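Local coordinates for protein putative exonuclease (PDB 3L0A) that binds zinc and is probably a hydrolase, perhaps an exonuclease, built on a PDDEXK-like domain, at residues E17-S22 and M223-I228; G29-M34 and K157-L162; G121-A126 and E216-V221; A175-I180 and L189-A194. All blocks are in the same frame, centred on the assembly; numbering follows the deposited sequence.

Contact 1 of 4, residues E17-S22 and M223-I228; sequences EYMSVS and MNMPRI
Met19 meets Met225 and Ile228 in a small, wholly apolar contact, buried in the protein; both methionines were modelled as selenomethionine. Met19 extends at first, CG lying anti to the backbone N (chi1 178°), and then folds at its next two torsions, so that CG faces one partner and the terminal methyl the other. Its CE rests 4.0 Å from Ile228 CG2, the branch methyl of the isoleucine, with the two side chains passing at a slant. Met225 bends back at each of its torsions, and its terminal CE lies 4.3 Å from Met19 CG. These are loose van der Waals approaches, supplemented by Tyr24, which touches all three side chains, and by Trp128, which touches both methionines.

The polar interactions run outward from the contact. The backbone of Met19 bonds to Lys127 and Lys129, Ser20 OG caps helix 21-28 at Gly23 N, and Arg227 forms a salt bridge with Glu37. What results is the apolar packing of an alpha/beta fold, in which helix 211-232 lies against a short, weakly bonded strand, parallel to strand 126-136, and against helix 21-28 that follows it.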
# COMPACT_ATOMS: atom_id res chain seq x y z
N GLU A 17 -39.19 -9.50 -1.86
CA GLU A 17 -39.86 -10.76 -1.46
C GLU A 17 -38.91 -11.80 -0.82
O GLU A 17 -39.32 -12.63 -0.00
CB GLU A 17 -40.63 -11.38 -2.66
CG GLU A 17 -41.86 -12.20 -2.25
CD GLU A 17 -42.70 -12.66 -3.46
OE1 GLU A 17 -43.17 -11.78 -4.23
OE2 GLU A 17 -42.91 -13.90 -3.63
N TYR A 18 -37.63 -11.78 -1.18
CA TYR A 18 -36.72 -12.79 -0.70
C TYR A 18 -35.47 -12.20 -0.03
O TYR A 18 -34.73 -11.46 -0.67
CB TYR A 18 -36.31 -13.69 -1.88
CG TYR A 18 -37.44 -14.52 -2.51
CD1 TYR A 18 -37.90 -15.71 -1.93
CD2 TYR A 18 -38.02 -14.14 -3.72
CE1 TYR A 18 -38.92 -16.48 -2.52
CE2 TYR A 18 -39.03 -14.90 -4.32
CZ TYR A 18 -39.48 -16.06 -3.71
OH TYR A 18 -40.47 -16.80 -4.32
N MSE A 19 -35.24 -12.54 1.24
CA MSE A 19 -33.94 -12.29 1.88
C MSE A 19 -32.91 -13.15 1.12
O MSE A 19 -33.25 -14.19 0.55
CB MSE A 19 -33.97 -12.69 3.36
CG MSE A 19 -32.66 -12.53 4.14
SE MSE A 19 -32.02 -10.74 4.24
CE MSE A 19 -33.71 -9.88 4.60
N SER A 20 -31.67 -12.70 1.11
CA SER A 20 -30.63 -13.41 0.42
C SER A 20 -29.37 -13.30 1.26
O SER A 20 -29.29 -12.47 2.18
CB SER A 20 -30.38 -12.82 -0.97
OG SER A 20 -29.46 -11.73 -0.96
N VAL A 21 -28.38 -14.12 0.94
CA VAL A 21 -27.15 -14.04 1.69
C VAL A 21 -26.57 -12.64 1.54
O VAL A 21 -26.05 -12.08 2.50
CB VAL A 21 -26.12 -15.06 1.21
CG1 VAL A 21 -24.68 -14.64 1.68
CG2 VAL A 21 -26.51 -16.44 1.70
N SER A 22 -26.65 -12.10 0.33
CA SER A 22 -26.12 -10.76 0.05
C SER A 22 -26.94 -9.69 0.77
O SER A 22 -26.36 -8.84 1.41
CB SER A 22 -26.06 -10.45 -1.46
OG SER A 22 -25.25 -9.29 -1.72
N MSE A 223 -29.66 -14.91 15.37
CA MSE A 223 -29.67 -13.87 16.42
C MSE A 223 -29.93 -12.47 15.86
O MSE A 223 -30.53 -11.64 16.52
CB MSE A 223 -28.35 -13.82 17.24
CG MSE A 223 -28.03 -15.04 18.10
SE MSE A 223 -29.43 -15.69 19.33
CE MSE A 223 -30.28 -17.14 18.29
N ASN A 224 -29.44 -12.23 14.64
CA ASN A 224 -29.53 -10.91 14.00
C ASN A 224 -30.79 -10.69 13.18
O ASN A 224 -31.16 -9.54 12.95
CB ASN A 224 -28.34 -10.69 13.09
CG ASN A 224 -27.08 -10.44 13.86
OD1 ASN A 224 -26.10 -11.17 13.72
ND2 ASN A 224 -27.09 -9.42 14.69
N MSE A 225 -31.47 -11.76 12.75
CA MSE A 225 -32.58 -11.58 11.81
C MSE A 225 -33.76 -10.76 12.38
O MSE A 225 -34.37 -10.01 11.61
CB MSE A 225 -33.10 -12.92 11.25
CG MSE A 225 -32.30 -13.47 10.11
SE MSE A 225 -32.42 -12.33 8.60
CE MSE A 225 -34.25 -12.61 8.15
N PRO A 226 -34.12 -10.94 13.68
CA PRO A 226 -35.26 -10.14 14.16
C PRO A 226 -35.04 -8.62 13.97
O PRO A 226 -35.90 -7.94 13.43
CB PRO A 226 -35.37 -10.53 15.65
CG PRO A 226 -34.71 -11.89 15.77
CD PRO A 226 -33.64 -11.92 14.69
N ARG A 227 -33.88 -8.12 14.36
CA ARG A 227 -33.57 -6.71 14.15
C ARG A 227 -33.64 -6.31 12.66
O ARG A 227 -34.21 -5.26 12.33
CB ARG A 227 -32.18 -6.37 14.68
CG ARG A 227 -31.67 -4.97 14.28
CD ARG A 227 -32.63 -3.80 14.72
NE ARG A 227 -32.07 -2.49 14.34
CZ ARG A 227 -32.51 -1.29 14.74
NH1 ARG A 227 -33.55 -1.18 15.56
NH2 ARG A 227 -31.89 -0.20 14.32
N ILE A 228 -33.05 -7.14 11.79
CA ILE A 228 -33.15 -6.98 10.33
C ILE A 228 -34.63 -6.91 9.93
O ILE A 228 -35.07 -5.94 9.33
CB ILE A 228 -32.41 -8.14 9.53
CG1 ILE A 228 -30.89 -8.08 9.74
CG2 ILE A 228 -32.74 -8.11 8.01
CD1 ILE A 228 -30.17 -9.43 9.52

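Contact 2 of 4, residues G29-M34 and K157-L162; sequences GTYGKM and KDIGYL
Tyr31 projects from the second position of a type I turn, Thr30 to Lys33, and faces Ile159 and Leu162 on a two-stranded hairpin, with the CA atoms of Tyr31 and Leu162 9.3 Å apart. The turn is closed by backbone bonds in both directions between Thr30 and Lys33, and a weak bond from Gly32 N to Thr30 OG1 lies within it.

The tyrosine ring does most of the touching. Leu162 delivers a single methyl over one face in a CH-pi contact, CD2 lying 4.0 Å from the centroid of the Tyr31 ring and 27° off its normal. The methyl is displaced toward the rim, and comes equally near two ring carbons, 3.7 Å from both CD2 and CE2 of Tyr31. The two side chains meet at about a right angle.

The hairpin pairs strands 154-156 and 160-162 antiparallel, and a classic beta bulge sets Ile159 and Gly160 both opposite Val156. Gly160 takes backbone angles that a side chain would hardly allow. Val156 touches Tyr31 as well as Leu162.

Farther along the ring, the Ile159 side chain runs against that of Tyr31 and meets its phenol end: its CD1 is 4.0 Å from Tyr31 OH and 4.2 Å from Tyr31 CE1. This end of the contact is exposed, whereas Leu162 is buried.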
# COMPACT_ATOMS: atom_id res chain seq x y z
N GLY A 29 -23.33 -7.22 7.99
CA GLY A 29 -21.90 -6.99 7.81
C GLY A 29 -21.05 -8.25 8.01
O GLY A 29 -21.54 -9.33 8.34
N THR A 30 -19.75 -8.10 7.81
CA THR A 30 -18.82 -9.18 8.04
C THR A 30 -17.65 -8.55 8.78
O THR A 30 -17.62 -7.34 8.95
CB THR A 30 -18.37 -9.80 6.71
OG1 THR A 30 -17.61 -8.85 5.97
CG2 THR A 30 -19.57 -10.23 5.86
N TYR A 31 -16.69 -9.37 9.21
CA TYR A 31 -15.46 -8.84 9.77
C TYR A 31 -14.79 -7.86 8.83
O TYR A 31 -14.18 -6.94 9.28
CB TYR A 31 -14.49 -9.95 10.14
CG TYR A 31 -14.84 -10.64 11.41
CD1 TYR A 31 -14.76 -9.98 12.61
CD2 TYR A 31 -15.29 -11.95 11.41
CE1 TYR A 31 -15.10 -10.59 13.78
CE2 TYR A 31 -15.63 -12.59 12.58
CZ TYR A 31 -15.53 -11.90 13.77
OH TYR A 31 -15.88 -12.51 14.93
N GLY A 32 -14.94 -8.04 7.52
CA GLY A 32 -14.30 -7.17 6.53
C GLY A 32 -15.04 -5.92 6.09
O GLY A 32 -14.52 -5.13 5.30
N LYS A 33 -16.28 -5.76 6.55
CA LYS A 33 -17.14 -4.67 6.12
C LYS A 33 -18.19 -4.36 7.21
O LYS A 33 -18.97 -5.23 7.57
CB LYS A 33 -17.83 -5.05 4.78
CG LYS A 33 -18.48 -3.89 3.99
CD LYS A 33 -19.10 -4.36 2.62
CE LYS A 33 -19.99 -3.26 1.92
NZ LYS A 33 -20.71 -3.71 0.64
N MSE A 34 -18.18 -3.13 7.72
CA MSE A 34 -19.10 -2.68 8.77
C MSE A 34 -20.56 -2.93 8.33
O MSE A 34 -20.89 -2.80 7.15
CB MSE A 34 -18.87 -1.17 9.10
CG MSE A 34 -18.66 -0.80 10.62
SE MSE A 34 -17.30 -1.98 11.51
CE MSE A 34 -18.34 -3.21 12.69
N LYS A 157 -9.79 -7.37 15.67
CA LYS A 157 -9.64 -6.84 17.02
C LYS A 157 -10.31 -7.71 18.07
O LYS A 157 -11.50 -8.04 17.94
CB LYS A 157 -10.15 -5.39 17.10
CG LYS A 157 -9.82 -4.70 18.42
CD LYS A 157 -10.35 -3.24 18.47
CE LYS A 157 -10.91 -2.90 19.88
NZ LYS A 157 -11.52 -1.53 19.96
N ASP A 158 -9.52 -8.07 19.08
CA ASP A 158 -9.92 -8.93 20.21
C ASP A 158 -10.26 -10.38 19.78
O ASP A 158 -10.73 -11.17 20.60
CB ASP A 158 -11.10 -8.32 21.02
CG ASP A 158 -10.83 -6.85 21.50
OD1 ASP A 158 -9.75 -6.60 22.10
OD2 ASP A 158 -11.70 -5.97 21.29
N ILE A 159 -10.01 -10.71 18.51
CA ILE A 159 -10.13 -12.10 18.01
C ILE A 159 -8.75 -12.60 17.51
O ILE A 159 -8.36 -13.74 17.80
CB ILE A 159 -11.23 -12.24 16.89
CG1 ILE A 159 -12.66 -12.24 17.49
CG2 ILE A 159 -11.03 -13.51 16.07
CD1 ILE A 159 -13.36 -10.86 17.63
N GLY A 160 -8.00 -11.77 16.78
CA GLY A 160 -6.67 -12.15 16.25
C GLY A 160 -6.71 -12.57 14.77
O GLY A 160 -7.62 -12.17 14.04
N TYR A 161 -5.75 -13.37 14.32
CA TYR A 161 -5.67 -13.73 12.91
C TYR A 161 -6.81 -14.64 12.46
O TYR A 161 -7.09 -15.68 13.07
CB TYR A 161 -4.33 -14.39 12.59
CG TYR A 161 -3.22 -13.40 12.56
CD1 TYR A 161 -3.22 -12.37 11.63
CD2 TYR A 161 -2.16 -13.48 13.47
CE1 TYR A 161 -2.20 -11.43 11.58
CE2 TYR A 161 -1.13 -12.55 13.44
CZ TYR A 161 -1.15 -11.52 12.49
OH TYR A 161 -0.13 -10.58 12.44
N LEU A 162 -7.47 -14.23 11.39
CA LEU A 162 -8.60 -14.98 10.88
C LEU A 162 -8.38 -15.36 9.40
O LEU A 162 -7.87 -14.58 8.59
CB LEU A 162 -9.87 -14.13 11.09
CG LEU A 162 -11.16 -14.85 11.47
CD1 LEU A 162 -10.94 -15.96 12.55
CD2 LEU A 162 -12.19 -13.81 11.92

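Contact 3 of 4, residues G121-A126 and E216-V221; sequences GELFGA and EALHMV
Phe124 drives its ring from the tip of a hairpin toward Leu218 and Val221 on helix 211-232, and its outer edge makes the tightest part of the contact. Val221 CG1 lies near the ring plane, 3.7 Å from Phe124 CE2 and 3.8 Å from CD2, so the methyl abuts the rim. Next to it the ring reaches the helix backbone: Phe124 CE2 and CZ are each 3.6 Å from Leu218 O, and CZ is 4.0 Å from Leu218 CG. Leu218 sets CG anti to the backbone N (chi1 -169°), which brings its branch point to the ring.

The tight turn positions Phe124: Leu123 and Ala126 exchange backbone bonds around Phe124 and Gly125, both at positive phi. Separately, Leu123 CD2 sits over the centre of one face of the Phe124 ring.

Packing is looser between Leu123 CD1 and Leu218 CD1, which stand 4.2 Å apart. On the far side of the helix His219 and Met220 point away and are exposed. An alanine in place of Phe124 would probably open a gap between the hairpin tip and the helix, leaving Val221 CG1 and the Leu218 branch without their main partner here.

Since methyls, ring carbons and a carbonyl oxygen touch without a directional bond, the fit between hairpin and helix depends on complementary shape.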
# COMPACT_ATOMS: atom_id res chain seq x y z
N GLY A 121 -36.59 -20.93 0.00
CA GLY A 121 -36.92 -21.44 1.34
C GLY A 121 -37.44 -20.45 2.36
O GLY A 121 -37.71 -19.29 2.06
N GLU A 122 -37.61 -20.95 3.58
CA GLU A 122 -38.14 -20.18 4.72
C GLU A 122 -37.14 -20.34 5.86
O GLU A 122 -36.73 -21.45 6.17
CB GLU A 122 -39.52 -20.71 5.16
CG GLU A 122 -40.05 -20.20 6.54
CD GLU A 122 -41.25 -19.25 6.44
OE1 GLU A 122 -42.38 -19.73 6.23
OE2 GLU A 122 -41.06 -18.03 6.60
N LEU A 123 -36.74 -19.23 6.48
CA LEU A 123 -35.80 -19.26 7.62
C LEU A 123 -35.98 -18.06 8.52
O LEU A 123 -35.94 -16.92 8.06
CB LEU A 123 -34.34 -19.19 7.16
CG LEU A 123 -33.50 -20.45 7.06
CD1 LEU A 123 -32.08 -20.00 6.81
CD2 LEU A 123 -33.60 -21.34 8.30
N PHE A 124 -36.11 -18.33 9.81
CA PHE A 124 -36.04 -17.28 10.82
C PHE A 124 -36.93 -16.07 10.54
O PHE A 124 -36.57 -14.95 10.93
CB PHE A 124 -34.59 -16.77 10.96
CG PHE A 124 -33.56 -17.83 11.13
CD1 PHE A 124 -33.77 -18.93 11.94
CD2 PHE A 124 -32.31 -17.69 10.53
CE1 PHE A 124 -32.79 -19.90 12.10
CE2 PHE A 124 -31.33 -18.63 10.69
CZ PHE A 124 -31.57 -19.74 11.47
N GLY A 125 -38.07 -16.27 9.86
CA GLY A 125 -39.02 -15.16 9.66
C GLY A 125 -39.36 -14.83 8.21
O GLY A 125 -40.50 -14.49 7.91
N ALA A 126 -38.41 -14.96 7.30
CA ALA A 126 -38.65 -14.58 5.90
C ALA A 126 -38.52 -15.76 4.94
O ALA A 126 -38.00 -16.82 5.29
CB ALA A 126 -37.68 -13.44 5.46
N GLU A 216 -22.20 -22.62 13.59
CA GLU A 216 -21.99 -21.41 14.41
C GLU A 216 -22.46 -20.14 13.68
O GLU A 216 -22.93 -19.20 14.31
CB GLU A 216 -20.53 -21.26 14.91
CG GLU A 216 -20.21 -22.13 16.18
N ALA A 217 -22.33 -20.13 12.35
CA ALA A 217 -22.72 -18.96 11.54
C ALA A 217 -24.23 -18.89 11.31
O ALA A 217 -24.78 -17.78 11.23
CB ALA A 217 -21.99 -18.95 10.21
N LEU A 218 -24.89 -20.05 11.17
CA LEU A 218 -26.35 -20.08 10.97
C LEU A 218 -27.00 -19.61 12.25
O LEU A 218 -28.08 -19.02 12.21
CB LEU A 218 -26.83 -21.48 10.59
CG LEU A 218 -28.28 -21.64 10.10
CD1 LEU A 218 -28.47 -20.98 8.74
CD2 LEU A 218 -28.69 -23.13 10.05
N HIS A 219 -26.33 -19.85 13.37
CA HIS A 219 -26.75 -19.36 14.69
C HIS A 219 -26.71 -17.83 14.74
O HIS A 219 -27.70 -17.20 15.05
CB HIS A 219 -25.90 -19.96 15.82
CG HIS A 219 -26.30 -19.48 17.18
ND1 HIS A 219 -27.39 -19.99 17.86
CD2 HIS A 219 -25.77 -18.53 17.98
CE1 HIS A 219 -27.51 -19.36 19.02
NE2 HIS A 219 -26.53 -18.47 19.12
N MSE A 220 -25.57 -17.24 14.40
CA MSE A 220 -25.45 -15.78 14.32
C MSE A 220 -26.51 -15.13 13.42
O MSE A 220 -27.03 -14.06 13.73
CB MSE A 220 -24.05 -15.38 13.84
CG MSE A 220 -22.95 -15.41 14.95
SE MSE A 220 -23.48 -14.43 16.59
CE MSE A 220 -23.36 -12.58 15.87
N VAL A 221 -26.82 -15.78 12.30
CA VAL A 221 -27.89 -15.32 11.41
C VAL A 221 -29.20 -15.25 12.16
O VAL A 221 -29.88 -14.22 12.13
CB VAL A 221 -28.05 -16.25 10.18
CG1 VAL A 221 -29.26 -15.83 9.37
CG2 VAL A 221 -26.80 -16.20 9.34

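Contact 4 of 4, residues A175-I180 and L189-A194; sequences AVYQEI and LPFFIA
An extended chain carries the amide of Gln178 across to Leu189: CG lies anti to the backbone N (chi1 -172°), and the side chain runs straight on beyond CG. NE2 of Gln178 then donates a hydrogen bond of 2.7 Å to Leu189 O, with an N-H...O angle of 161°. The oxygen lies close to the plane of the glutamine amide, but the donor stands 46° out of the carbonyl plane. Along the way the aliphatic part of Gln178 passes the same oxygen, its CG 3.3 Å from Leu189 O.

This bond joins helix 170-185 to the loop that leads into strand 191-197. The helix belongs to a beta-alpha-beta crossover, since strand 191-197 lies parallel to strand 140-147, which precedes the helix. NE2 also bonds to Asp211 OD1 at the head of helix 211-232, so the buried amide nitrogen has two acceptors. A leucine at Gln178 would probably leave Leu189 O and Asp211 OD1 without this shared donor, weakening the tie between helix and strand entry.

At the preceding residue, Tyr177 is directed toward Phe191, its CD2 4.3 Å from Phe191 CE1 in a glancing approach of two rings. The phenol end turns elsewhere: Tyr177 OH bonds to Gln173 NE2 and to a bound Tris molecule, probably from the crystallisation liquor. The next strand residue, Phe192, packs on Pro256 of a second subunit.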
# COMPACT_ATOMS: atom_id res chain seq x y z
N ALA A 175 -23.66 -21.91 5.14
CA ALA A 175 -24.70 -22.33 6.08
C ALA A 175 -26.10 -22.23 5.53
O ALA A 175 -26.90 -23.17 5.70
CB ALA A 175 -24.61 -21.58 7.37
N VAL A 176 -26.38 -21.11 4.86
CA VAL A 176 -27.72 -20.83 4.32
C VAL A 176 -27.95 -21.70 3.12
O VAL A 176 -28.94 -22.44 3.05
CB VAL A 176 -27.87 -19.35 3.92
CG1 VAL A 176 -29.12 -19.14 3.08
CG2 VAL A 176 -27.91 -18.49 5.16
N TYR A 177 -27.00 -21.68 2.20
CA TYR A 177 -27.06 -22.52 1.00
C TYR A 177 -27.39 -23.98 1.38
O TYR A 177 -28.34 -24.54 0.87
CB TYR A 177 -25.75 -22.46 0.21
CG TYR A 177 -25.55 -21.23 -0.69
CD1 TYR A 177 -26.06 -19.98 -0.35
CD2 TYR A 177 -24.81 -21.32 -1.85
CE1 TYR A 177 -25.89 -18.89 -1.16
CE2 TYR A 177 -24.64 -20.22 -2.67
CZ TYR A 177 -25.18 -18.99 -2.31
OH TYR A 177 -24.97 -17.88 -3.11
N GLN A 178 -26.62 -24.56 2.32
CA GLN A 178 -26.83 -25.91 2.84
C GLN A 178 -28.24 -26.17 3.35
O GLN A 178 -28.89 -27.20 3.01
CB GLN A 178 -25.83 -26.18 3.98
CG GLN A 178 -25.78 -27.64 4.51
CD GLN A 178 -24.72 -27.84 5.61
OE1 GLN A 178 -24.79 -27.20 6.67
NE2 GLN A 178 -23.74 -28.72 5.36
N GLU A 179 -28.71 -25.28 4.21
CA GLU A 179 -30.01 -25.38 4.83
C GLU A 179 -31.14 -25.26 3.82
O GLU A 179 -32.10 -26.02 3.91
CB GLU A 179 -30.16 -24.31 5.93
CG GLU A 179 -31.57 -24.07 6.50
CD GLU A 179 -32.26 -25.32 7.04
OE1 GLU A 179 -31.59 -26.35 7.33
OE2 GLU A 179 -33.51 -25.26 7.20
N ILE A 180 -31.06 -24.33 2.87
CA ILE A 180 -32.13 -24.17 1.86
C ILE A 180 -32.21 -25.40 0.96
O ILE A 180 -33.31 -25.88 0.70
CB ILE A 180 -32.02 -22.87 1.04
CG1 ILE A 180 -32.08 -21.64 1.96
CG2 ILE A 180 -33.14 -22.74 0.03
CD1 ILE A 180 -33.40 -21.44 2.67
N LEU A 189 -25.89 -31.35 2.51
CA LEU A 189 -24.68 -31.49 1.69
C LEU A 189 -23.52 -30.64 2.22
O LEU A 189 -23.75 -29.54 2.74
CB LEU A 189 -24.93 -31.16 0.21
CG LEU A 189 -25.94 -31.99 -0.61
CD1 LEU A 189 -26.07 -31.46 -2.04
CD2 LEU A 189 -25.59 -33.49 -0.62
N PRO A 190 -22.27 -31.14 2.03
CA PRO A 190 -21.06 -30.40 2.34
C PRO A 190 -20.85 -29.18 1.42
O PRO A 190 -21.30 -29.18 0.26
CB PRO A 190 -19.95 -31.44 2.13
CG PRO A 190 -20.49 -32.38 1.18
CD PRO A 190 -21.95 -32.45 1.43
N PHE A 191 -20.14 -28.17 1.94
CA PHE A 191 -19.92 -26.93 1.23
C PHE A 191 -18.42 -26.76 1.01
O PHE A 191 -17.62 -26.86 1.95
CB PHE A 191 -20.49 -25.77 2.03
CG PHE A 191 -20.38 -24.45 1.34
CD1 PHE A 191 -21.24 -24.12 0.31
CD2 PHE A 191 -19.42 -23.52 1.74
CE1 PHE A 191 -21.11 -22.91 -0.36
CE2 PHE A 191 -19.31 -22.32 1.10
CZ PHE A 191 -20.17 -22.00 0.05
N PHE A 192 -18.08 -26.53 -0.26
CA PHE A 192 -16.72 -26.29 -0.73
C PHE A 192 -16.64 -24.96 -1.48
O PHE A 192 -17.51 -24.64 -2.29
CB PHE A 192 -16.31 -27.37 -1.70
CG PHE A 192 -16.35 -28.76 -1.14
CD1 PHE A 192 -17.51 -29.53 -1.22
CD2 PHE A 192 -15.21 -29.32 -0.55
CE1 PHE A 192 -17.55 -30.83 -0.70
CE2 PHE A 192 -15.23 -30.64 -0.06
CZ PHE A 192 -16.41 -31.39 -0.13
N ILE A 193 -15.59 -24.20 -1.20
CA ILE A 193 -15.19 -23.05 -1.99
C ILE A 193 -14.10 -23.48 -2.95
O ILE A 193 -13.11 -24.11 -2.56
CB ILE A 193 -14.68 -21.92 -1.08
CG1 ILE A 193 -15.87 -21.32 -0.30
CG2 ILE A 193 -13.97 -20.84 -1.90
CD1 ILE A 193 -15.49 -20.51 0.93
N ALA A 194 -14.32 -23.21 -4.22
CA ALA A 194 -13.33 -23.53 -5.24
C ALA A 194 -12.61 -22.22 -5.49
O ALA A 194 -13.09 -21.39 -6.26
CB ALA A 194 -14.01 -24.08 -6.52

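In the fold
From the N terminus, contact 1 opens at residues 17-22 and closes only at 223-228, so its long loop encloses the other three. Contact 2 opens next, in the loop after helix 21-28, and closes on the hairpin at 157-162. Contact 3 starts inside that span, at 121-126, and ends beyond it on helix 211-232, so contacts 2 and 3 cross. Contact 4, a short closure between helix 170-185 and strand 191-197, follows contact 2 and lies wholly within contact 3. Contacts 1 and 3 share helix 211-232 and touch through Met225 and Phe124. Contact 4 touches both, joining the helices to the mixed sheet, whereas contact 2 stands apart.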